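Local coordinates for sigma-c capsid protein (Avian reovirus, PDB 2VRS) that forms the homotrimeric fibre of the avian reovirus capsid, attaches the virus to its host cell and induces apoptosis, at residues 128-133 with 187-192; 95-100 with 121-126. All coordinates share one frame; numbering follows the deposited sequence.

Contact 1: residues 128-133 with 187-192; sequences VVLLTF and TITFPT
Val129 and Phe190 form a hydrogen-bonded pair of two antiparallel strands, and their side chains leave the same face of the sheet and run alongside each other. Val129 CG1 sits over one face of the Phe190 ring, 3.7 Å from its centroid and 21° off the ring normal, which meets the criteria for a CH-pi contact; the methyl is displaced toward the rim on the CE2 and CZ side. The chi1 of Val129, 63°, puts CG1 between the backbone N and the carbonyl carbon, over the ring. At the edge of the same ring, CE1 approaches Leu131 CB at 4.1 Å. Further along this face, Ile188 CD1 meets the edge of the Phe133 ring, 4.0 Å from CE2, the two side chains crossing obliquely.

On the other face, Leu130 runs alongside Thr189, its CD1 3.4 Å from Thr189 OG1, and Val128 CG1 touches Thr189 CG2. There Thr132 OG1 and Thr187 OG1 share a hydrogen bond of 2.7 Å. Four backbone bonds, two each for Val129–Phe190 and Leu131–Ile188, fix this register.

Leu131, Ile188 and Phe190 pack on strand 198-210, the last two also on 159-167. The opposite face, mixing threonines with Val128, Leu130 and Pro191, is partly exposed: an antiparallel strand pair of the beta-barrel C-terminal domain.

Contact 2: residues 95-100 with 121-126; sequences SSDTID and NLTVTS
Strands 98-100 and 121-124 run antiparallel at 162°, but their axes come no closer than 6.2 Å, and both direct hydrogen bonds between segments 95-100 and 121-126 use a side chain on the 95-100 side. Ser95 and Asp97 grip the two peptide groups flanking Thr123. Ser95 OG, anti to its own backbone N (chi1 -179°), donates to Thr123 O at 2.7 Å, approaching nearly in line with the carbonyl. The same hydroxyl accepts from Asp97 N at 3.1 Å, an ST turn that ties the serine to the residue two positions on.

The Asp97 carboxylate takes the other side of Thr123. Its OD2 accepts from Thr123 N at 2.9 Å through the anti lone pair, with an N-H...O angle of 163°. OD1 receives Thr98 N from above the carboxylate plane, so both oxygens are engaged.

Water fills out the polar seam. One molecule donates to both Asp97 OD2 and Asn121 OD1 and accepts from Thr123 OG1; another joins Ser96 N to Thr123 O. Asn121 OD1 is held by Asn199 as well.

Apolar contacts run beside these bonds. Leu122 CD1 lies 3.7 Å from Asp97 CB and 4.0 Å from Ile99 CB, the leucine and isoleucine side chains crossing at about a right angle, while Ile99 CD1 rests 3.6 Å from Asn121 C. Leu122 also packs on Ile200 and Leu131.

Hydroxyl, carboxylate and water thus replace direct backbone pairing between these segments. One amide and one carbonyl of segment 121-126 are bound by side chains of segment 95-100, and the two N-H donors and a water proton on the Asp97 carboxylate would favour its ionised form.

Both contacts lie within the C-terminal domain, and their centres are about 10 Å apart. Both are partly buried: contact 1 is regular sheet with one face in the domain interior, whereas contact 2 mixes loop and strand, has one exposed residue, Thr125, among those that touch, and holds bridging waters. Backbone bonds dominate the first, side-chain and water-mediated bonds the second. The two are joined directly: strands 121-124 and 128-134 follow each other in the chain, Thr192 OG1 probably hydrogen-bonds Ser126 O at 2.7 Å, and Val129 CG2 packs on Ser95 CB. Leu131 CD1 also meets Leu122 CD2, so the apolar sides of both contacts share one interior.

Contact 1: residues 128-133 with 187-192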
loop_
_atom_site.group_PDB
_atom_site.type_symbol
_atom_site.label_atom_id
_atom_site.label_comp_id
_atom_site.label_asym_id
_atom_site.label_seq_id
_atom_site.Cartn_x
_atom_site.Cartn_y
_atom_site.Cartn_z
ATOM N N VAL C 128 31.835 1.569 20.624
ATOM C CA VAL C 128 30.445 1.753 20.160
ATOM C C VAL C 128 30.058 3.189 20.513
ATOM O O VAL C 128 30.488 3.711 21.546
ATOM C CB VAL C 128 29.463 0.758 20.855
ATOM C CG1 VAL C 128 28.026 1.069 20.477
ATOM C CG2 VAL C 128 29.768 -0.682 20.466
ATOM N N VAL C 129 29.262 3.836 19.664
ATOM C CA VAL C 129 28.786 5.182 19.929
ATOM C C VAL C 129 27.298 5.259 19.569
ATOM O O VAL C 129 26.830 4.514 18.685
ATOM C CB VAL C 129 29.591 6.231 19.130
ATOM C CG1 VAL C 129 29.420 6.031 17.606
ATOM C CG2 VAL C 129 29.225 7.658 19.530
ATOM N N LEU C 130 26.582 6.144 20.272
ATOM C CA LEU C 130 25.197 6.451 19.977
ATOM C C LEU C 130 25.117 7.851 19.377
ATOM O O LEU C 130 25.815 8.772 19.814
ATOM C CB LEU C 130 24.343 6.350 21.246
ATOM C CG LEU C 130 23.790 4.970 21.601
ATOM C CD1 LEU C 130 24.822 3.844 21.784
ATOM C CD2 LEU C 130 22.880 5.090 22.837
ATOM N N LEU C 131 24.262 8.009 18.381
ATOM C CA LEU C 131 24.108 9.311 17.672
ATOM C C LEU C 131 22.632 9.582 17.540
ATOM O O LEU C 131 21.890 8.798 16.961
ATOM C CB LEU C 131 24.741 9.230 16.288
ATOM C CG LEU C 131 25.106 10.545 15.613
ATOM C CD1 LEU C 131 26.081 11.352 16.533
ATOM C CD2 LEU C 131 25.761 10.329 14.209
ATOM N N THR C 132 22.227 10.714 18.090
ATOM C CA THR C 132 20.825 11.072 18.216
ATOM C C THR C 132 20.399 12.112 17.164
ATOM O O THR C 132 21.115 13.084 16.892
ATOM C CB THR C 132 20.518 11.487 19.697
ATOM O OG1 THR C 132 20.638 10.324 20.523
ATOM C CG2 THR C 132 19.074 12.055 19.806
ATOM N N PHE C 133 19.208 11.897 16.582
ATOM C CA PHE C 133 18.633 12.737 15.509
ATOM C C PHE C 133 17.247 13.184 15.995
ATOM O O PHE C 133 16.258 12.505 15.831
ATOM C CB PHE C 133 18.502 11.922 14.212
ATOM C CG PHE C 133 19.824 11.627 13.581
ATOM C CD1 PHE C 133 20.362 12.526 12.664
ATOM C CD2 PHE C 133 20.546 10.489 13.967
ATOM C CE1 PHE C 133 21.619 12.276 12.077
ATOM C CE2 PHE C 133 21.855 10.227 13.406
ATOM C CZ PHE C 133 22.367 11.113 12.458
ATOM N N THR C 187 17.685 7.435 17.725
ATOM C CA THR C 187 19.105 7.266 18.035
ATOM C C THR C 187 19.637 6.021 17.317
ATOM O O THR C 187 19.001 4.968 17.315
ATOM C CB THR C 187 19.306 7.155 19.565
ATOM O OG1 THR C 187 18.828 8.371 20.167
ATOM C CG2 THR C 187 20.783 6.937 19.918
ATOM N N ILE C 188 20.780 6.173 16.666
ATOM C CA ILE C 188 21.462 5.042 16.070
ATOM C C ILE C 188 22.669 4.616 16.917
ATOM O O ILE C 188 23.313 5.456 17.553
ATOM C CB ILE C 188 21.879 5.346 14.619
ATOM C CG1 ILE C 188 22.969 6.406 14.561
ATOM C CG2 ILE C 188 20.610 5.736 13.819
ATOM C CD1 ILE C 188 23.521 6.636 13.140
ATOM N N THR C 189 22.955 3.317 16.902
ATOM C CA THR C 189 24.077 2.732 17.644
ATOM C C THR C 189 24.987 2.018 16.637
ATOM O O THR C 189 24.513 1.209 15.822
ATOM C CB THR C 189 23.536 1.700 18.640
ATOM O OG1 THR C 189 22.686 2.367 19.594
ATOM C CG2 THR C 189 24.695 0.991 19.339
ATOM N N PHE C 190 26.284 2.308 16.677
ATOM C CA PHE C 190 27.206 1.693 15.730
ATOM C C PHE C 190 28.642 1.565 16.238
ATOM O O PHE C 190 29.062 2.329 17.121
ATOM C CB PHE C 190 27.126 2.411 14.361
ATOM C CG PHE C 190 27.518 3.874 14.387
ATOM C CD1 PHE C 190 26.566 4.873 14.574
ATOM C CD2 PHE C 190 28.857 4.262 14.151
ATOM C CE1 PHE C 190 26.938 6.226 14.568
ATOM C CE2 PHE C 190 29.224 5.608 14.169
ATOM C CZ PHE C 190 28.269 6.587 14.354
ATOM N N PRO C 191 29.384 0.566 15.713
ATOM C CA PRO C 191 30.784 0.392 16.059
ATOM C C PRO C 191 31.583 1.577 15.558
ATOM O O PRO C 191 31.280 2.127 14.479
ATOM C CB PRO C 191 31.201 -0.864 15.252
ATOM C CG PRO C 191 29.937 -1.537 14.894
ATOM C CD PRO C 191 28.935 -0.451 14.723
ATOM N N THR C 192 32.607 1.952 16.323
ATOM C CA THR C 192 33.493 3.059 15.969
ATOM C C THR C 192 34.782 2.637 15.244
ATOM O O THR C 192 35.554 3.511 14.806
ATOM C CB THR C 192 33.933 3.812 17.223
ATOM O OG1 THR C 192 34.673 2.904 18.060
ATOM C CG2 THR C 192 32.725 4.409 17.970
#

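Contact 2: residues 95-100 with 121-126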
loop_
_atom_site.group_PDB
_atom_site.type_symbol
_atom_site.label_atom_id
_atom_site.label_comp_id
_atom_site.label_asym_id
_atom_site.label_seq_id
_atom_site.Cartn_x
_atom_site.Cartn_y
_atom_site.Cartn_z
ATOM N N SER C 95 30.564 9.068 23.057
ATOM C CA SER C 95 30.902 10.382 22.527
ATOM C C SER C 95 30.113 11.471 23.266
ATOM O O SER C 95 28.977 11.235 23.701
ATOM C CB SER C 95 30.573 10.457 21.027
ATOM O OG SER C 95 30.920 11.717 20.507
ATOM N N SER C 96 30.705 12.664 23.382
ATOM C CA SER C 96 29.997 13.836 23.883
ATOM C C SER C 96 29.899 14.908 22.825
ATOM O O SER C 96 29.454 16.018 23.099
ATOM C CB SER C 96 30.714 14.410 25.117
ATOM O OG SER C 96 30.743 13.455 26.159
ATOM N N ASP C 97 30.321 14.561 21.623
ATOM C CA ASP C 97 30.506 15.518 20.548
ATOM C C ASP C 97 29.225 15.614 19.692
ATOM O O ASP C 97 28.309 14.798 19.820
ATOM C CB ASP C 97 31.707 15.035 19.741
ATOM C CG ASP C 97 32.373 16.118 18.952
ATOM O OD1 ASP C 97 31.924 17.294 18.975
ATOM O OD2 ASP C 97 33.376 15.763 18.297
ATOM N N THR C 98 29.152 16.631 18.846
ATOM C CA THR C 98 28.060 16.756 17.875
ATOM C C THR C 98 28.676 16.787 16.458
ATOM O O THR C 98 29.882 17.024 16.291
ATOM C CB THR C 98 27.239 18.034 18.088
ATOM O OG1 THR C 98 28.099 19.170 17.987
ATOM C CG2 THR C 98 26.567 18.073 19.470
ATOM N N ILE C 99 27.858 16.515 15.442
ATOM C CA ILE C 99 28.356 16.517 14.082
ATOM C C ILE C 99 27.252 16.993 13.195
ATOM O O ILE C 99 26.097 16.582 13.338
ATOM C CB ILE C 99 28.940 15.132 13.638
ATOM C CG1 ILE C 99 29.653 15.249 12.254
ATOM C CG2 ILE C 99 27.855 14.050 13.653
ATOM C CD1 ILE C 99 30.582 14.080 11.955
ATOM N N ASP C 100 27.609 17.918 12.311
ATOM C CA ASP C 100 26.681 18.516 11.374
ATOM C C ASP C 100 26.522 17.655 10.142
ATOM O O ASP C 100 27.481 17.435 9.377
ATOM C CB ASP C 100 27.186 19.900 10.967
ATOM C CG ASP C 100 26.903 20.957 12.030
ATOM O OD1 ASP C 100 26.048 20.740 12.938
ATOM O OD2 ASP C 100 27.549 22.022 11.953
ATOM N N ASN C 121 33.808 16.184 12.066
ATOM C CA ASN C 121 34.165 14.921 12.653
ATOM C C ASN C 121 33.511 14.763 13.994
ATOM O O ASN C 121 32.833 15.675 14.479
ATOM C CB ASN C 121 35.663 14.852 12.835
ATOM C CG ASN C 121 36.187 15.994 13.675
ATOM O OD1 ASN C 121 36.320 15.848 14.886
ATOM N ND2 ASN C 121 36.452 17.146 13.053
ATOM N N LEU C 122 33.712 13.584 14.561
ATOM C CA LEU C 122 33.107 13.250 15.832
ATOM C C LEU C 122 34.165 12.550 16.645
ATOM O O LEU C 122 34.787 11.582 16.192
ATOM C CB LEU C 122 31.897 12.329 15.568
ATOM C CG LEU C 122 30.923 12.046 16.694
ATOM C CD1 LEU C 122 30.034 13.244 16.942
ATOM C CD2 LEU C 122 30.073 10.809 16.321
ATOM N N THR C 123 34.432 13.066 17.844
ATOM C CA THR C 123 35.387 12.418 18.722
ATOM C C THR C 123 34.649 11.335 19.495
ATOM O O THR C 123 33.568 11.587 20.029
ATOM C CB THR C 123 35.987 13.437 19.715
ATOM O OG1 THR C 123 36.812 14.332 18.973
ATOM C CG2 THR C 123 36.812 12.721 20.789
ATOM N N VAL C 124 35.218 10.133 19.482
ATOM C CA VAL C 124 34.625 8.969 20.148
ATOM C C VAL C 124 35.609 8.498 21.196
ATOM O O VAL C 124 36.806 8.788 21.110
ATOM C CB VAL C 124 34.273 7.798 19.165
ATOM C CG1 VAL C 124 33.149 8.229 18.204
ATOM C CG2 VAL C 124 35.502 7.311 18.398
ATOM N N THR C 125 35.099 7.785 22.193
ATOM C CA THR C 125 35.942 7.310 23.292
ATOM C C THR C 125 35.835 5.818 23.546
ATOM O O THR C 125 36.524 5.288 24.407
ATOM C CB THR C 125 35.626 8.069 24.587
ATOM O OG1 THR C 125 34.254 7.879 24.928
ATOM C CG2 THR C 125 35.867 9.562 24.405
ATOM N N SER C 126 35.002 5.130 22.772
ATOM C CA SER C 126 34.732 3.730 23.027
ATOM C C SER C 126 34.609 2.954 21.722
ATOM O O SER C 126 34.851 3.514 20.648
ATOM C CB SER C 126 33.477 3.600 23.896
ATOM O OG SER C 126 33.169 2.234 24.116
HETATM O O HOH W 1 33.489 13.028 22.637
HETATM O O HOH W 2 35.720 16.343 17.306
HETATM O O HOH W 3 32.366 17.921 15.765
#